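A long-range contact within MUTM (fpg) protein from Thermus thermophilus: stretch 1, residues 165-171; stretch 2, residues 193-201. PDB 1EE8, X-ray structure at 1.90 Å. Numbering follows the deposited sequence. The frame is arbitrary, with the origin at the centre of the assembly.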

# COMPACT_ATOMS: atom_id res chain seq x y z
N ASP A 165 -26.88 11.22 26.03
CA ASP A 165 -28.26 11.38 26.50
C ASP A 165 -28.52 10.49 27.74
O ASP A 165 -29.04 10.97 28.75
N GLU A 166 -28.15 9.22 27.66
CA GLU A 166 -28.39 8.31 28.78
C GLU A 166 -27.58 8.67 30.03
O GLU A 166 -28.07 8.54 31.15
N ALA A 167 -26.35 9.12 29.85
CA ALA A 167 -25.52 9.47 31.00
C ALA A 167 -26.09 10.70 31.69
O ALA A 167 -26.16 10.77 32.93
N LEU A 168 -26.51 11.68 30.89
CA LEU A 168 -27.07 12.91 31.41
C LEU A 168 -28.35 12.64 32.21
O LEU A 168 -28.60 13.29 33.23
N PHE A 169 -29.15 11.70 31.74
CA PHE A 169 -30.38 11.37 32.46
C PHE A 169 -30.04 10.67 33.76
O PHE A 169 -30.60 10.96 34.81
N ARG A 170 -29.12 9.72 33.68
CA ARG A 170 -28.76 8.99 34.88
C ARG A 170 -28.24 9.95 35.94
O ARG A 170 -28.53 9.79 37.12
N ALA A 171 -27.49 10.97 35.52
CA ALA A 171 -26.92 11.97 36.43
C ALA A 171 -27.90 13.10 36.73
O ALA A 171 -27.59 14.00 37.51
N ALA A 193 -21.95 8.56 36.18
CA ALA A 193 -23.03 8.08 35.32
C ALA A 193 -22.50 7.67 33.94
O ALA A 193 -22.85 6.63 33.40
N LEU A 194 -21.64 8.52 33.38
CA LEU A 194 -21.06 8.25 32.07
C LEU A 194 -20.32 6.92 32.05
O LEU A 194 -20.49 6.12 31.13
N ARG A 195 -19.50 6.68 33.07
CA ARG A 195 -18.73 5.45 33.16
C ARG A 195 -19.60 4.21 33.37
O ARG A 195 -19.32 3.15 32.79
N GLU A 196 -20.65 4.34 34.17
CA GLU A 196 -21.56 3.21 34.44
C GLU A 196 -22.37 2.83 33.22
O GLU A 196 -22.53 1.65 32.91
N VAL A 197 -22.91 3.83 32.53
CA VAL A 197 -23.72 3.56 31.34
C VAL A 197 -22.89 2.87 30.26
O VAL A 197 -23.34 1.91 29.64
N LEU A 198 -21.67 3.35 30.05
CA LEU A 198 -20.82 2.76 29.03
C LEU A 198 -20.46 1.33 29.43
O LEU A 198 -20.57 0.41 28.62
N ALA A 199 -20.07 1.16 30.69
CA ALA A 199 -19.70 -0.16 31.19
C ALA A 199 -20.90 -1.10 31.05
O ALA A 199 -20.75 -2.25 30.65
N GLU A 200 -22.09 -0.61 31.38
CA GLU A 200 -23.30 -1.41 31.27
C GLU A 200 -23.61 -1.73 29.80
O GLU A 200 -23.94 -2.87 29.46
N ALA A 201 -23.51 -0.72 28.94
CA ALA A 201 -23.78 -0.90 27.52
C ALA A 201 -22.86 -1.96 26.93
O ALA A 201 -23.27 -2.76 26.10

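Packing of helix 165-170 and Ala171, just past the helix in loop or turn, against helix 193-201 in MutM (Fpg) from Thermus thermophilus. The helix axes approach to 8.4 Å with their N-to-C directions 128° apart, and the contact buries 382 Å² summed over both sides. The backbones come nearest at Ala167 and Leu194, whose CA atoms are 4.7 Å apart.

Apolar packing fills this close end. The CA-to-CB bond of Ala167 points sideways, yet its CB lies 3.6 Å from CD1 of Leu194. Leu194 (chi1 t, chi2 p) points away overall, although its own CB also touches the first stretch. The CA-to-CB bond of Ala193 points toward the first stretch, and its methyl rests on the backbone there: Ala193 CB is 3.4 Å from Ala167 O, a carbonyl already accepting the helical hydrogen bond from Ala171 N (N to O 2.9 Å). The same Ala193 CB packs 3.8 Å from CB of Ala171 and 3.9 Å from CB of Arg170. One turn along, Val197 (chi1 t) points in and spreads its two methyls over different neighbours: CG2 lies 4.1 Å from Ala167 CA, while CG1 lies 4.0 Å from Glu166 CB. Glu166 (chi1 m, chi2 m) offers little beyond that contact; its end leads away, and both carboxylate oxygens are hydrogen-bonded elsewhere in the structure.

Charged packing centres on Arg170, which has the largest covered area of any residue here. Its CA-to-CB bond points toward the second helix, and the chain, t at chi1 and chi2 and m at chi3, enters as a knob into the hole formed by Ala193, Glu196, Val197 and Glu200. Val197 CG2 lies over one face of the guanidinium, 3.5 Å from Arg170 NE, so a methyl covers one face and leaves the edge to a polar partner. Glu200 (chi1 m, chi2 t) takes that edge, near the guanidinium plane, in a two-pronged salt bridge: Arg170 NH1 donates to Glu200 OE1 at 3.0 Å, and Arg170 NH2 to Glu200 OE2 at a very short 2.5 Å, with N-H...O angles of 154° and 147°. Glu196 (chi1 m, chi2 t) also points in, but its CB meets Arg170 NH2 obliquely at 3.7 Å. Its OE1 stays 4.1 Å from Arg170 NH2, near enough for electrostatic attraction but beyond a salt bridge.

Outside the contact, Leu168 and Arg195 point away, and Phe169 (chi1 t) points sideways without touching the second helix.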

# COMPACT_ATOMS: atom_id res chain seq x y z
CB ASP A 165 -29.26 11.00 25.40
CG ASP A 165 -29.38 12.07 24.31
OD1 ASP A 165 -28.57 13.03 24.31
OD2 ASP A 165 -30.28 11.94 23.45
CB GLU A 166 -28.11 6.86 28.37
CG GLU A 166 -29.12 6.29 27.38
CD GLU A 166 -30.54 6.25 27.94
OE1 GLU A 166 -31.43 6.86 27.32
OE2 GLU A 166 -30.76 5.60 28.99
CB ALA A 167 -24.07 9.74 30.55
CB LEU A 168 -27.34 13.88 30.26
CG LEU A 168 -26.05 14.47 29.67
CD1 LEU A 168 -26.34 15.15 28.33
CD2 LEU A 168 -25.46 15.47 30.68
CB PHE A 169 -31.28 10.43 31.67
CG PHE A 169 -32.46 9.94 32.47
CD1 PHE A 169 -33.56 10.76 32.68
CD2 PHE A 169 -32.42 8.69 33.08
CE1 PHE A 169 -34.61 10.35 33.49
CE2 PHE A 169 -33.47 8.27 33.90
CZ PHE A 169 -34.56 9.10 34.10
CB ARG A 170 -27.73 7.91 34.57
CG ARG A 170 -27.50 7.00 35.76
CD ARG A 170 -26.77 5.74 35.41
NE ARG A 170 -27.52 4.90 34.48
CZ ARG A 170 -27.18 3.64 34.19
NH1 ARG A 170 -27.90 2.93 33.33
NH2 ARG A 170 -26.12 3.10 34.78
CB ALA A 171 -25.64 12.54 35.83
CB ALA A 193 -24.09 9.16 35.17
CB LEU A 194 -20.11 9.38 31.70
CG LEU A 194 -19.61 9.46 30.26
CD1 LEU A 194 -20.77 9.38 29.28
CD2 LEU A 194 -18.85 10.77 30.07
CB ARG A 195 -17.69 5.57 34.28
CG ARG A 195 -16.87 6.87 34.20
CD ARG A 195 -15.61 6.79 35.04
NE ARG A 195 -14.70 5.78 34.49
CZ ARG A 195 -13.47 5.56 34.94
NH1 ARG A 195 -12.99 6.28 35.94
NH2 ARG A 195 -12.72 4.64 34.36
CB GLU A 196 -22.54 3.56 35.56
CG GLU A 196 -21.93 3.85 36.91
CD GLU A 196 -23.00 4.17 37.93
OE1 GLU A 196 -23.86 3.31 38.18
OE2 GLU A 196 -22.98 5.30 38.48
CB VAL A 197 -24.33 4.86 30.77
CG1 VAL A 197 -25.06 4.57 29.47
CG2 VAL A 197 -25.30 5.46 31.78
CB LEU A 198 -19.55 3.59 28.85
CG LEU A 198 -19.73 4.99 28.23
CD1 LEU A 198 -18.38 5.70 28.17
CD2 LEU A 198 -20.33 4.87 26.83
CB ALA A 199 -19.26 -0.07 32.67
CB GLU A 200 -24.48 -0.68 31.91
CG GLU A 200 -24.47 -0.72 33.44
CD GLU A 200 -25.57 0.13 34.07
OE1 GLU A 200 -26.68 0.19 33.49
OE2 GLU A 200 -25.33 0.71 35.15
CB ALA A 201 -23.60 0.42 26.78